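Local coordinates for UDP-N-acetylglucosamine 4,6-dehydratase (Vibrio fischeri, PDB 3PVZ), which catalyses the 4,6-dehydration of UDP-N-acetylglucosamine with bound NAD, removing water to give a 4-keto-6-deoxy sugar nucleotide, at the interface of chains A and B. Numbering follows the deposited sequence. Chains: chain A/B, UDP-N-acetylglucosamine 4,6-dehydratase.

Contact 1: the interface of chains A and B. Residues chain A 121, 123-124, 126-127, 207-208; chain B 70-71, 74, 78.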
loop_
_atom_site.group_PDB
_atom_site.type_symbol
_atom_site.label_atom_id
_atom_site.label_comp_id
_atom_site.label_asym_id
_atom_site.label_seq_id
_atom_site.Cartn_x
_atom_site.Cartn_y
_atom_site.Cartn_z
ATOM N N ALA A 121 4.494 -7.676 3.181
ATOM C CA ALA A 121 4.147 -8.726 2.179
ATOM C C ALA A 121 3.327 -8.162 1.067
ATOM O O ALA A 121 2.733 -7.093 1.211
ATOM C CB ALA A 121 3.335 -9.868 2.783
ATOM N N LYS A 123 0.127 -10.067 -0.434
ATOM C CA LYS A 123 -0.658 -11.173 0.101
ATOM C C LYS A 123 -1.859 -11.594 -0.745
ATOM O O LYS A 123 -2.400 -12.653 -0.470
ATOM C CB LYS A 123 -1.140 -10.875 1.539
ATOM C CG LYS A 123 -2.163 -9.715 1.632
ATOM C CD LYS A 123 -2.924 -9.693 2.938
ATOM C CE LYS A 123 -3.852 -8.459 3.009
ATOM N NZ LYS A 123 -4.538 -8.374 4.370
ATOM N N HIS A 124 -2.272 -10.794 -1.746
ATOM C CA HIS A 124 -3.460 -11.108 -2.549
ATOM C C HIS A 124 -3.175 -12.149 -3.600
ATOM O O HIS A 124 -2.270 -12.004 -4.419
ATOM C CB HIS A 124 -4.064 -9.845 -3.166
ATOM C CG HIS A 124 -4.758 -9.003 -2.156
ATOM N ND1 HIS A 124 -6.062 -9.229 -1.782
ATOM C CD2 HIS A 124 -4.299 -8.005 -1.358
ATOM C CE1 HIS A 124 -6.385 -8.392 -0.807
ATOM N NE2 HIS A 124 -5.334 -7.630 -0.540
ATOM N N ARG A 126 -4.528 -12.939 -6.264
ATOM C CA ARG A 126 -4.614 -12.374 -7.604
ATOM C C ARG A 126 -3.340 -11.648 -8.032
ATOM O O ARG A 126 -3.170 -11.324 -9.191
ATOM C CB ARG A 126 -5.794 -11.397 -7.651
ATOM C CG ARG A 126 -5.698 -10.233 -6.630
ATOM C CD ARG A 126 -6.969 -10.123 -5.763
ATOM N NE ARG A 126 -6.786 -10.635 -4.406
ATOM C CZ ARG A 126 -6.944 -11.911 -4.053
ATOM N NH1 ARG A 126 -7.321 -12.806 -4.952
ATOM N NH2 ARG A 126 -6.743 -12.300 -2.795
ATOM N N SER A 127 -2.433 -11.395 -7.091
ATOM C CA SER A 127 -1.164 -10.776 -7.441
ATOM C C SER A 127 -0.343 -11.722 -8.317
ATOM O O SER A 127 0.737 -11.379 -8.779
ATOM C CB SER A 127 -0.400 -10.312 -6.188
ATOM O OG SER A 127 -1.031 -9.153 -5.625
ATOM N N ASP A 207 -7.004 -4.961 6.361
ATOM C CA ASP A 207 -6.972 -4.221 5.110
ATOM C C ASP A 207 -6.984 -5.149 3.905
ATOM O O ASP A 207 -6.303 -6.159 3.893
ATOM C CB ASP A 207 -5.710 -3.329 5.055
ATOM C CG ASP A 207 -5.836 -2.160 4.060
ATOM O OD1 ASP A 207 -6.954 -1.916 3.528
ATOM O OD2 ASP A 207 -4.814 -1.447 3.837
ATOM N N GLY A 208 -7.745 -4.792 2.880
ATOM C CA GLY A 208 -7.844 -5.632 1.711
ATOM C C GLY A 208 -8.771 -6.859 1.810
ATOM O O GLY A 208 -9.041 -7.485 0.800
ATOM N N GLU B 70 -1.061 -2.537 -3.067
ATOM C CA GLU B 70 -1.825 -3.720 -3.422
ATOM C C GLU B 70 -3.253 -3.628 -2.837
ATOM O O GLU B 70 -4.238 -3.795 -3.562
ATOM C CB GLU B 70 -1.063 -4.943 -2.884
ATOM C CG GLU B 70 -1.670 -6.268 -3.226
ATOM C CD GLU B 70 -1.122 -7.416 -2.393
ATOM O OE1 GLU B 70 -0.854 -8.474 -2.994
ATOM O OE2 GLU B 70 -0.996 -7.290 -1.151
ATOM N N ASN B 71 -3.372 -3.308 -1.542
ATOM C CA ASN B 71 -4.689 -3.185 -0.916
ATOM C C ASN B 71 -5.609 -2.119 -1.530
ATOM O O ASN B 71 -6.756 -2.399 -1.841
ATOM C CB ASN B 71 -4.564 -2.951 0.588
ATOM C CG ASN B 71 -4.157 -4.201 1.342
ATOM O OD1 ASN B 71 -4.423 -5.330 0.913
ATOM N ND2 ASN B 71 -3.525 -4.010 2.468
ATOM N N VAL B 74 -7.103 -3.217 -4.972
ATOM C CA VAL B 74 -8.211 -4.115 -4.714
ATOM C C VAL B 74 -9.497 -3.327 -4.437
ATOM O O VAL B 74 -10.548 -3.613 -5.025
ATOM C CB VAL B 74 -7.886 -5.053 -3.522
ATOM C CG1 VAL B 74 -9.122 -5.543 -2.837
ATOM C CG2 VAL B 74 -7.019 -6.225 -3.991
ATOM N N ARG B 78 -12.969 -3.330 -6.604
ATOM C CA ARG B 78 -14.245 -3.514 -5.949
ATOM C C ARG B 78 -15.162 -2.324 -6.215
ATOM O O ARG B 78 -16.315 -2.508 -6.573
ATOM C CB ARG B 78 -14.051 -3.715 -4.446
ATOM C CG ARG B 78 -13.506 -5.069 -4.118
ATOM C CD ARG B 78 -13.197 -5.215 -2.645
ATOM N NE ARG B 78 -12.591 -6.515 -2.364
ATOM C CZ ARG B 78 -12.053 -6.875 -1.208
ATOM N NH1 ARG B 78 -11.993 -6.030 -0.187
ATOM N NH2 ARG B 78 -11.548 -8.098 -1.081
#

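Contact 2: the interface of chains A and B. Residues chain A 132, 365, 367-370; chain B 101, 105, 108-109.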
loop_
_atom_site.group_PDB
_atom_site.type_symbol
_atom_site.label_atom_id
_atom_site.label_comp_id
_atom_site.label_asym_id
_atom_site.label_seq_id
_atom_site.Cartn_x
_atom_site.Cartn_y
_atom_site.Cartn_z
ATOM N N PHE A 132 4.655 -9.424 -13.721
ATOM C CA PHE A 132 5.346 -8.292 -13.128
ATOM C C PHE A 132 4.962 -8.178 -11.659
ATOM O O PHE A 132 5.825 -8.097 -10.805
ATOM C CB PHE A 132 5.067 -7.034 -13.941
ATOM C CG PHE A 132 5.069 -7.280 -15.431
ATOM C CD1 PHE A 132 6.230 -7.695 -16.075
ATOM C CD2 PHE A 132 3.898 -7.154 -16.174
ATOM C CE1 PHE A 132 6.235 -7.954 -17.449
ATOM C CE2 PHE A 132 3.898 -7.404 -17.540
ATOM C CZ PHE A 132 5.079 -7.795 -18.178
ATOM N N LYS A 365 15.777 -10.765 -14.161
ATOM C CA LYS A 365 15.873 -9.317 -13.949
ATOM C C LYS A 365 16.904 -8.634 -14.856
ATOM O O LYS A 365 16.757 -7.469 -15.193
ATOM C CB LYS A 365 16.201 -9.013 -12.506
ATOM C CG LYS A 365 15.041 -9.268 -11.552
ATOM C CD LYS A 365 15.467 -8.997 -10.175
ATOM C CE LYS A 365 14.431 -9.435 -9.154
ATOM N NZ LYS A 365 14.808 -9.010 -7.746
ATOM N N ASP A 367 17.752 -9.785 -17.906
ATOM C CA ASP A 367 17.174 -9.835 -19.233
ATOM C C ASP A 367 16.063 -8.796 -19.444
ATOM O O ASP A 367 15.682 -8.508 -20.584
ATOM C CB ASP A 367 16.652 -11.250 -19.527
ATOM C CG ASP A 367 17.749 -12.323 -19.422
ATOM O OD1 ASP A 367 18.945 -11.965 -19.421
ATOM O OD2 ASP A 367 17.412 -13.523 -19.321
ATOM N N ARG A 368 15.569 -8.230 -18.350
ATOM C CA ARG A 368 14.504 -7.224 -18.344
ATOM C C ARG A 368 13.229 -7.783 -18.921
ATOM O O ARG A 368 12.339 -7.029 -19.312
ATOM C CB ARG A 368 14.875 -5.923 -19.090
ATOM C CG ARG A 368 16.254 -5.297 -18.828
ATOM C CD ARG A 368 16.620 -5.176 -17.388
ATOM N NE ARG A 368 16.560 -3.813 -16.845
ATOM C CZ ARG A 368 17.008 -3.493 -15.625
ATOM N NH1 ARG A 368 17.567 -4.434 -14.863
ATOM N NH2 ARG A 368 16.929 -2.237 -15.169
ATOM N N GLN A 369 13.135 -9.105 -18.967
ATOM C CA GLN A 369 11.974 -9.786 -19.548
ATOM C C GLN A 369 11.883 -11.202 -19.006
ATOM O O GLN A 369 12.910 -11.867 -18.826
ATOM C CB GLN A 369 12.046 -9.798 -21.094
ATOM C CG GLN A 369 12.806 -10.989 -21.737
ATOM C CD GLN A 369 13.513 -10.635 -23.062
ATOM O OE1 GLN A 369 12.956 -9.949 -23.934
ATOM N NE2 GLN A 369 14.753 -11.111 -23.209
ATOM N N TRP A 370 10.658 -11.650 -18.783
ATOM C CA TRP A 370 10.377 -12.960 -18.278
ATOM C C TRP A 370 8.870 -13.222 -18.423
ATOM O O TRP A 370 8.066 -12.290 -18.569
ATOM C CB TRP A 370 10.826 -13.080 -16.818
ATOM C CG TRP A 370 10.136 -12.172 -15.871
ATOM C CD1 TRP A 370 8.993 -12.419 -15.223
ATOM C CD2 TRP A 370 10.576 -10.877 -15.428
ATOM N NE1 TRP A 370 8.663 -11.370 -14.409
ATOM C CE2 TRP A 370 9.623 -10.407 -14.515
ATOM C CE3 TRP A 370 11.688 -10.085 -15.704
ATOM C CZ2 TRP A 370 9.726 -9.167 -13.888
ATOM C CZ3 TRP A 370 11.795 -8.861 -15.091
ATOM C CH2 TRP A 370 10.813 -8.406 -14.187
ATOM N N ILE B 101 12.485 -2.451 -11.336
ATOM C CA ILE B 101 12.751 -3.254 -12.529
ATOM C C ILE B 101 11.468 -3.938 -13.000
ATOM O O ILE B 101 11.380 -4.265 -14.163
ATOM C CB ILE B 101 13.806 -4.408 -12.289
ATOM C CG1 ILE B 101 15.210 -3.901 -11.939
ATOM C CG2 ILE B 101 13.950 -5.292 -13.525
ATOM C CD1 ILE B 101 15.497 -2.404 -12.174
ATOM N N ALA B 105 10.138 -3.706 -16.801
ATOM C CA ALA B 105 9.738 -4.909 -17.559
ATOM C C ALA B 105 8.321 -4.791 -18.118
ATOM O O ALA B 105 8.097 -5.102 -19.262
ATOM C CB ALA B 105 9.845 -6.156 -16.708
ATOM N N LYS B 108 8.453 -2.438 -20.996
ATOM C CA LYS B 108 9.173 -2.989 -22.123
ATOM C C LYS B 108 8.300 -4.009 -22.834
ATOM O O LYS B 108 8.342 -4.085 -24.041
ATOM C CB LYS B 108 10.488 -3.616 -21.694
ATOM C CG LYS B 108 11.301 -4.128 -22.841
ATOM C CD LYS B 108 12.516 -4.905 -22.389
ATOM C CE LYS B 108 13.248 -5.516 -23.566
ATOM N NZ LYS B 108 14.040 -6.715 -23.146
ATOM N N ALA B 109 7.487 -4.762 -22.099
ATOM C CA ALA B 109 6.594 -5.772 -22.699
ATOM C C ALA B 109 5.406 -5.177 -23.482
ATOM O O ALA B 109 4.829 -5.862 -24.353
ATOM C CB ALA B 109 6.096 -6.775 -21.638
HETATM O O HOH W 1 9.965 -7.253 -20.383
#

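Contact 3: the interface of chains A and B. Residues chain A 130, 132-133, 135-136, 370; chain B 93-97, 102, 106.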
loop_
_atom_site.group_PDB
_atom_site.type_symbol
_atom_site.label_atom_id
_atom_site.label_comp_id
_atom_site.label_asym_id
_atom_site.label_seq_id
_atom_site.Cartn_x
_atom_site.Cartn_y
_atom_site.Cartn_z
ATOM N N ASP A 130 -0.115 -11.596 -13.421
ATOM C CA ASP A 130 0.799 -11.162 -14.451
ATOM C C ASP A 130 2.210 -11.383 -13.973
ATOM O O ASP A 130 2.437 -11.537 -12.809
ATOM C CB ASP A 130 0.545 -9.692 -14.781
ATOM C CG ASP A 130 0.924 -8.759 -13.643
ATOM O OD1 ASP A 130 0.088 -8.497 -12.754
ATOM O OD2 ASP A 130 2.064 -8.261 -13.652
ATOM N N PHE A 132 4.655 -9.424 -13.721
ATOM C CA PHE A 132 5.346 -8.292 -13.128
ATOM C C PHE A 132 4.962 -8.178 -11.659
ATOM O O PHE A 132 5.825 -8.097 -10.805
ATOM C CB PHE A 132 5.067 -7.034 -13.941
ATOM C CG PHE A 132 5.069 -7.280 -15.431
ATOM C CD1 PHE A 132 6.230 -7.695 -16.075
ATOM C CD2 PHE A 132 3.898 -7.154 -16.174
ATOM C CE1 PHE A 132 6.235 -7.954 -17.449
ATOM C CE2 PHE A 132 3.898 -7.404 -17.540
ATOM C CZ PHE A 132 5.079 -7.795 -18.178
ATOM N N THR A 133 3.682 -8.255 -11.358
ATOM C CA THR A 133 3.239 -8.323 -9.977
ATOM C C THR A 133 3.797 -9.560 -9.256
ATOM O O THR A 133 4.197 -9.476 -8.096
ATOM C CB THR A 133 1.709 -8.288 -9.874
ATOM O OG1 THR A 133 1.192 -7.220 -10.682
ATOM C CG2 THR A 133 1.299 -8.051 -8.455
HETATM N N MSE A 135 6.634 -11.093 -9.857
HETATM C CA MSE A 135 8.051 -10.877 -9.559
HETATM C C MSE A 135 8.150 -9.977 -8.343
HETATM O O MSE A 135 8.965 -10.219 -7.484
HETATM C CB MSE A 135 8.794 -10.236 -10.727
HETATM C CG MSE A 135 10.248 -9.939 -10.507
HETATM SE SE MSE A 135 11.249 -11.524 -10.149
HETATM C CE MSE A 135 11.687 -11.956 -12.023
ATOM N N ARG A 136 7.292 -8.969 -8.253
ATOM C CA ARG A 136 7.328 -8.098 -7.098
ATOM C C ARG A 136 7.030 -8.865 -5.801
ATOM O O ARG A 136 7.583 -8.579 -4.773
ATOM C CB ARG A 136 6.373 -6.899 -7.254
ATOM C CG ARG A 136 6.410 -6.026 -6.029
ATOM C CD ARG A 136 5.560 -4.785 -6.109
ATOM N NE ARG A 136 5.599 -4.124 -4.811
ATOM C CZ ARG A 136 4.559 -3.564 -4.197
ATOM N NH1 ARG A 136 3.351 -3.570 -4.725
ATOM N NH2 ARG A 136 4.703 -3.052 -3.003
ATOM N N TRP A 370 10.658 -11.650 -18.783
ATOM C CA TRP A 370 10.377 -12.960 -18.278
ATOM C C TRP A 370 8.870 -13.222 -18.423
ATOM O O TRP A 370 8.066 -12.290 -18.569
ATOM C CB TRP A 370 10.826 -13.080 -16.818
ATOM C CG TRP A 370 10.136 -12.172 -15.871
ATOM C CD1 TRP A 370 8.993 -12.419 -15.223
ATOM C CD2 TRP A 370 10.576 -10.877 -15.428
ATOM N NE1 TRP A 370 8.663 -11.370 -14.409
ATOM C CE2 TRP A 370 9.623 -10.407 -14.515
ATOM C CE3 TRP A 370 11.688 -10.085 -15.704
ATOM C CZ2 TRP A 370 9.726 -9.167 -13.888
ATOM C CZ3 TRP A 370 11.795 -8.861 -15.091
ATOM C CH2 TRP A 370 10.813 -8.406 -14.187
ATOM N N THR B 93 -5.002 -4.017 -13.920
ATOM C CA THR B 93 -4.373 -3.313 -12.819
ATOM C C THR B 93 -3.120 -4.055 -12.408
ATOM O O THR B 93 -3.018 -5.274 -12.587
ATOM C CB THR B 93 -5.299 -3.139 -11.635
ATOM O OG1 THR B 93 -5.610 -4.414 -11.093
ATOM C CG2 THR B 93 -6.603 -2.450 -12.047
ATOM N N PHE B 94 -2.155 -3.280 -11.904
ATOM C CA PHE B 94 -0.818 -3.741 -11.620
ATOM C C PHE B 94 -0.284 -3.058 -10.364
ATOM O O PHE B 94 -0.029 -1.859 -10.365
ATOM C CB PHE B 94 0.100 -3.414 -12.783
ATOM C CG PHE B 94 -0.337 -4.009 -14.079
ATOM C CD1 PHE B 94 -1.189 -3.307 -14.918
ATOM C CD2 PHE B 94 0.113 -5.278 -14.465
ATOM C CE1 PHE B 94 -1.604 -3.847 -16.108
ATOM C CE2 PHE B 94 -0.302 -5.848 -15.677
ATOM C CZ PHE B 94 -1.160 -5.131 -16.502
ATOM N N ALA B 95 -0.120 -3.842 -9.307
ATOM C CA ALA B 95 0.323 -3.335 -8.030
ATOM C C ALA B 95 1.876 -3.239 -8.052
ATOM O O ALA B 95 2.593 -4.057 -7.455
ATOM C CB ALA B 95 -0.169 -4.214 -6.931
ATOM N N LEU B 96 2.368 -2.239 -8.766
ATOM C CA LEU B 96 3.789 -2.082 -8.999
ATOM C C LEU B 96 4.326 -0.750 -8.498
ATOM O O LEU B 96 3.611 0.261 -8.452
ATOM C CB LEU B 96 4.100 -2.199 -10.490
ATOM C CG LEU B 96 3.722 -3.513 -11.179
ATOM C CD1 LEU B 96 4.140 -3.423 -12.683
ATOM C CD2 LEU B 96 4.371 -4.751 -10.467
ATOM N N ASP B 97 5.601 -0.785 -8.132
ATOM C CA ASP B 97 6.408 0.420 -7.861
ATOM C C ASP B 97 6.978 0.912 -9.186
ATOM O O ASP B 97 7.813 0.255 -9.812
ATOM C CB ASP B 97 7.556 0.077 -6.938
ATOM C CG ASP B 97 8.560 1.242 -6.736
ATOM O OD1 ASP B 97 8.319 2.442 -7.075
ATOM O OD2 ASP B 97 9.622 0.903 -6.185
ATOM N N GLU B 102 10.494 -4.181 -12.110
ATOM C CA GLU B 102 9.270 -4.914 -12.500
ATOM C C GLU B 102 8.398 -4.044 -13.391
ATOM O O GLU B 102 7.801 -4.527 -14.369
ATOM C CB GLU B 102 8.455 -5.376 -11.293
ATOM C CG GLU B 102 9.130 -6.428 -10.437
ATOM C CD GLU B 102 9.954 -5.843 -9.307
ATOM O OE1 GLU B 102 10.340 -4.665 -9.373
ATOM O OE2 GLU B 102 10.204 -6.562 -8.334
ATOM N N PHE B 106 7.389 -4.350 -17.285
ATOM C CA PHE B 106 5.995 -4.098 -17.677
ATOM C C PHE B 106 5.938 -3.207 -18.930
ATOM O O PHE B 106 5.319 -3.544 -19.935
ATOM C CB PHE B 106 5.215 -3.499 -16.472
ATOM C CG PHE B 106 3.894 -2.831 -16.816
ATOM C CD1 PHE B 106 2.776 -3.573 -17.138
ATOM C CD2 PHE B 106 3.758 -1.480 -16.721
ATOM C CE1 PHE B 106 1.570 -2.960 -17.425
ATOM C CE2 PHE B 106 2.558 -0.853 -16.977
ATOM C CZ PHE B 106 1.459 -1.598 -17.333
#

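Contact 4: the interface of chains A and B. Residues chain A 75, 78-79, 82-83; chain B 217, 220, 222.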
loop_
_atom_site.group_PDB
_atom_site.type_symbol
_atom_site.label_atom_id
_atom_site.label_comp_id
_atom_site.label_asym_id
_atom_site.label_seq_id
_atom_site.Cartn_x
_atom_site.Cartn_y
_atom_site.Cartn_z
ATOM N N GLU A 75 -2.313 7.312 9.988
ATOM C CA GLU A 75 -3.339 6.690 10.793
ATOM C C GLU A 75 -2.805 5.918 12.042
ATOM O O GLU A 75 -3.383 5.991 13.146
ATOM C CB GLU A 75 -4.188 5.780 9.882
ATOM C CG GLU A 75 -5.180 4.930 10.573
ATOM C CD GLU A 75 -6.216 5.726 11.372
ATOM O OE1 GLU A 75 -6.279 6.972 11.215
ATOM O OE2 GLU A 75 -6.962 5.085 12.160
ATOM N N ARG A 78 -1.839 8.571 14.660
ATOM C CA ARG A 78 -3.033 9.184 15.268
ATOM C C ARG A 78 -3.727 8.235 16.249
ATOM O O ARG A 78 -4.054 8.616 17.337
ATOM C CB ARG A 78 -3.986 9.713 14.193
ATOM C CG ARG A 78 -3.364 10.904 13.435
ATOM C CD ARG A 78 -4.327 11.660 12.468
ATOM N NE ARG A 78 -3.566 12.546 11.572
ATOM C CZ ARG A 78 -3.004 13.712 11.921
ATOM N NH1 ARG A 78 -3.124 14.208 13.153
ATOM N NH2 ARG A 78 -2.328 14.409 11.012
ATOM N N ASP A 79 -3.921 6.998 15.865
ATOM C CA ASP A 79 -4.434 5.973 16.750
ATOM C C ASP A 79 -3.558 5.794 18.026
ATOM O O ASP A 79 -4.052 5.660 19.159
ATOM C CB ASP A 79 -4.426 4.673 15.932
ATOM C CG ASP A 79 -5.235 3.579 16.540
ATOM O OD1 ASP A 79 -5.825 3.777 17.636
ATOM O OD2 ASP A 79 -5.277 2.499 15.908
ATOM N N SER A 82 -3.991 8.849 20.388
ATOM C CA SER A 82 -5.225 8.932 21.161
ATOM C C SER A 82 -5.424 7.745 22.105
ATOM O O SER A 82 -5.982 7.893 23.173
ATOM C CB SER A 82 -6.440 9.158 20.257
ATOM O OG SER A 82 -6.501 8.229 19.196
ATOM N N SER A 83 -4.936 6.577 21.732
ATOM C CA SER A 83 -4.995 5.431 22.626
ATOM C C SER A 83 -4.007 5.518 23.786
ATOM O O SER A 83 -4.382 5.221 24.907
ATOM C CB SER A 83 -4.738 4.134 21.871
ATOM O OG SER A 83 -5.771 3.905 20.935
ATOM N N ARG B 217 -11.505 7.025 12.943
ATOM C CA ARG B 217 -11.873 7.567 14.266
ATOM C C ARG B 217 -13.221 7.074 14.786
ATOM O O ARG B 217 -13.322 6.753 15.969
ATOM C CB ARG B 217 -11.857 9.108 14.288
ATOM C CG ARG B 217 -10.505 9.739 13.932
ATOM C CD ARG B 217 -9.448 9.622 15.057
ATOM N NE ARG B 217 -8.811 8.306 15.187
ATOM C CZ ARG B 217 -7.965 7.748 14.314
ATOM N NH1 ARG B 217 -7.632 8.344 13.175
ATOM N NH2 ARG B 217 -7.447 6.552 14.580
ATOM N N LYS B 220 -12.987 3.257 15.200
ATOM C CA LYS B 220 -12.263 2.962 16.437
ATOM C C LYS B 220 -12.753 3.759 17.674
ATOM O O LYS B 220 -11.989 3.945 18.616
ATOM C CB LYS B 220 -10.772 3.230 16.215
ATOM C CG LYS B 220 -10.211 2.697 14.899
ATOM C CD LYS B 220 -8.732 3.048 14.782
ATOM C CE LYS B 220 -8.016 2.250 13.697
ATOM N NZ LYS B 220 -8.240 2.812 12.344
ATOM N N GLN B 222 -12.889 6.786 18.573
ATOM C CA GLN B 222 -11.962 7.811 19.019
ATOM C C GLN B 222 -12.580 9.181 18.733
ATOM O O GLN B 222 -13.328 9.328 17.760
ATOM C CB GLN B 222 -10.606 7.648 18.312
ATOM C CG GLN B 222 -9.690 6.623 19.001
ATOM C CD GLN B 222 -8.564 6.080 18.109
ATOM O OE1 GLN B 222 -8.313 6.579 17.012
ATOM N NE2 GLN B 222 -7.881 5.058 18.595
#

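Contact 1: the interface of chains A and B
The first turns of helix 70-84 of chain B point into a cradle made by the loop of A:Lys123 and A:His124, the 3-10 helix 125-128 and the turn at A:Asp207 and A:Gly208. B:Glu70 leads, CG anti to its backbone N and the chain extended, so that the carboxylate reaches backbone amides of the loop. B:Glu70 OE2 receives A:Lys123 N on the syn lone pair (3.1 Å, 172° at the hydrogen). B:Glu70 OE1 is gripped twice: A:His124 N comes from above the carboxylate plane at 3.0 Å, and A:Ser127 OG takes the anti lone pair at 2.7 Å. The imidazole of A:His124 stands almost perpendicular to both the carboxylate of B:Glu70 and the amide of B:Asn71. A:His124 NE2 donates in the ring plane to B:Asn71 OD1 (2.9 Å), nearly along the C=O axis, while A:Arg126 NE binds A:His124 ND1 at 3.1 Å, fixing the ring's rotation. B:Val74 CG2 caps one face, 3.8 Å from the A:His124 ring centroid. On the other end of the B:Asn71 amide, ND2 lies 3.2 Å from A:Asp207 OD2, a likely hydrogen bond. A:Lys123 and B:Asn71 both belong to NAD+ sites, so the contact may link subunit association to the cofactor pocket.

Contact 2: the interface of chains A and B
Flat aromatic groups of chain A pack against small side chains of helix 101-109 of chain B, while longer chains cross at its flank. The indole of A:Trp370 is set by a first torsion of 62° that puts CG in the crowded position between backbone N and carbonyl carbon. The methyl B:Ala105 CB lies above the plane of its six-membered ring, at the CH2 corner, 3.5 Å from A:Trp370 CH2. A:Phe132 comes alongside from helix 131-154, its tip atom CZ meeting B:Ala109 CB at 3.7 Å, and its CE1 lies by the B:Ala105 carbonyl.

At the start of that helix, A:Arg368 and B:Ile101 cross at about a right angle. The arginine is bent at chi2 and chi3, which brings the guanidinium over the isoleucine: B:Ile101 CG2 lies toward the rim of one face, and B:Ile101 CD1 sits 3.3 Å from A:Arg368 NH2. The bend is held within chain A by A:Arg368 NH1, which donates to A:Lys365 O at 3.2 Å, at the end of helix 351-367. B:Lys108, extended, runs obliquely past A:Gln369, and its aliphatic CD lies 3.7 Å from A:Arg368 O. A water links the subunits, 2.6 Å from A:Arg368 O and 3.1 Å from B:Ala105 O.

Contact 3: the interface of chains A and B
In this member of the extended short-chain dehydrogenase/reductase family, the start of helix 131-154 of chain A docks between helix 101-109 of chain B and the end of the Rossmann-fold strand 90-94 with its following loop.

Polar contacts begin with the helix cap. A:Asp130 OD2 accepts A:Phe132 N and A:Thr133 N, each at 2.8 Å and from above the carboxylate plane, while OD1 takes A:Thr133 OG1 on its syn lone pair at 2.7 Å. Both oxygens being held, the carboxylate is fixed in rotation. Across the interface, A:Arg136 stretches out with CG anti to the backbone N (chi1 179°), and NH1 donates to B:Ala95 O at 2.9 Å; the acceptor lies at the guanidinium edge, but the donor stands well above the carbonyl plane.

Among aromatic contacts, one face of the A:Phe132 ring is covered by B:Phe106 CA, 3.7 Å from the ring centroid in a CH-pi contact. The carboxylate of A:Asp130 is turned 72° from the ring of B:Phe94, and A:Asp130 OD2 lies in the ring plane at the edge, 3.7 Å from B:Phe94 CD2.

Aliphatic packing fills the flanks. B:Leu96 lays CD2 against the backbone of A:Phe132 and A:Thr133. B:Glu102, bent at chi2, crosses A:Met135, a selenomethionine, CG to CG at 3.7 Å.

Contact 4: the interface of chains A and B
A:Glu75 and B:Arg217 meet tip to tip in a salt bridge, their carboxylate and guanidinium planes 25° apart. The grip is end-on: B:Arg217 NH1 donates to A:Glu75 OE1 in the guanidinium plane and on the syn lone pair at 2.7 Å, while B:Arg217 NH2 reaches A:Glu75 OE2 at 2.9 Å from above the carboxylate plane. B:Lys220, turned at its last torsion (chi4 81°), brings NZ to the anti lone pair of A:Glu75 OE2 at 2.6 Å, a second salt bridge. Two cationic groups on one carboxylate would be expected to favour its ionised form. Next along the helix, A:Asp79 OD1 accepts B:Gln222 NE2 at 2.6 Å, the two side chains crossing at about a right angle.

In the second shell, B:Gln222 OE1 is held side-on by B:Arg217, with NE and NH2 each at 2.6 Å in the carbonyl plane. This internal fork would hold the guanidinium for A:Glu75 and leave NE2 pointing at A:Asp79. A:Ser82 OG, 3.1 Å from its acceptor A:Arg78 O, is tied to its own helix and packs against the amide of B:Gln222.

The acidic groups line one side of helix 70-83 of chain A, whereas B:Arg217, B:Lys220 and B:Gln222 come from a loop segment of chain B leading to strand 224-227.

Contacts 2 and 3 form one continuous patch, their C-alpha centres about 9 Å apart, sharing A:Phe132 and A:Trp370 against helix 101-109 of chain B. Measured between C-alpha centres, contact 1 lies about 13 Å from contact 3, and contact 4 about 24 Å from contact 1 and 42 Å from contact 2, so the four span a long seam. Helix 70-84 of chain B in contact 1 is the counterpart of helix 70-83 of chain A in contact 4; by the two-fold symmetry each copy serves both. Such a seam, running past NAD-binding residues, suggests a functional dimer, although the structure alone does not prove it.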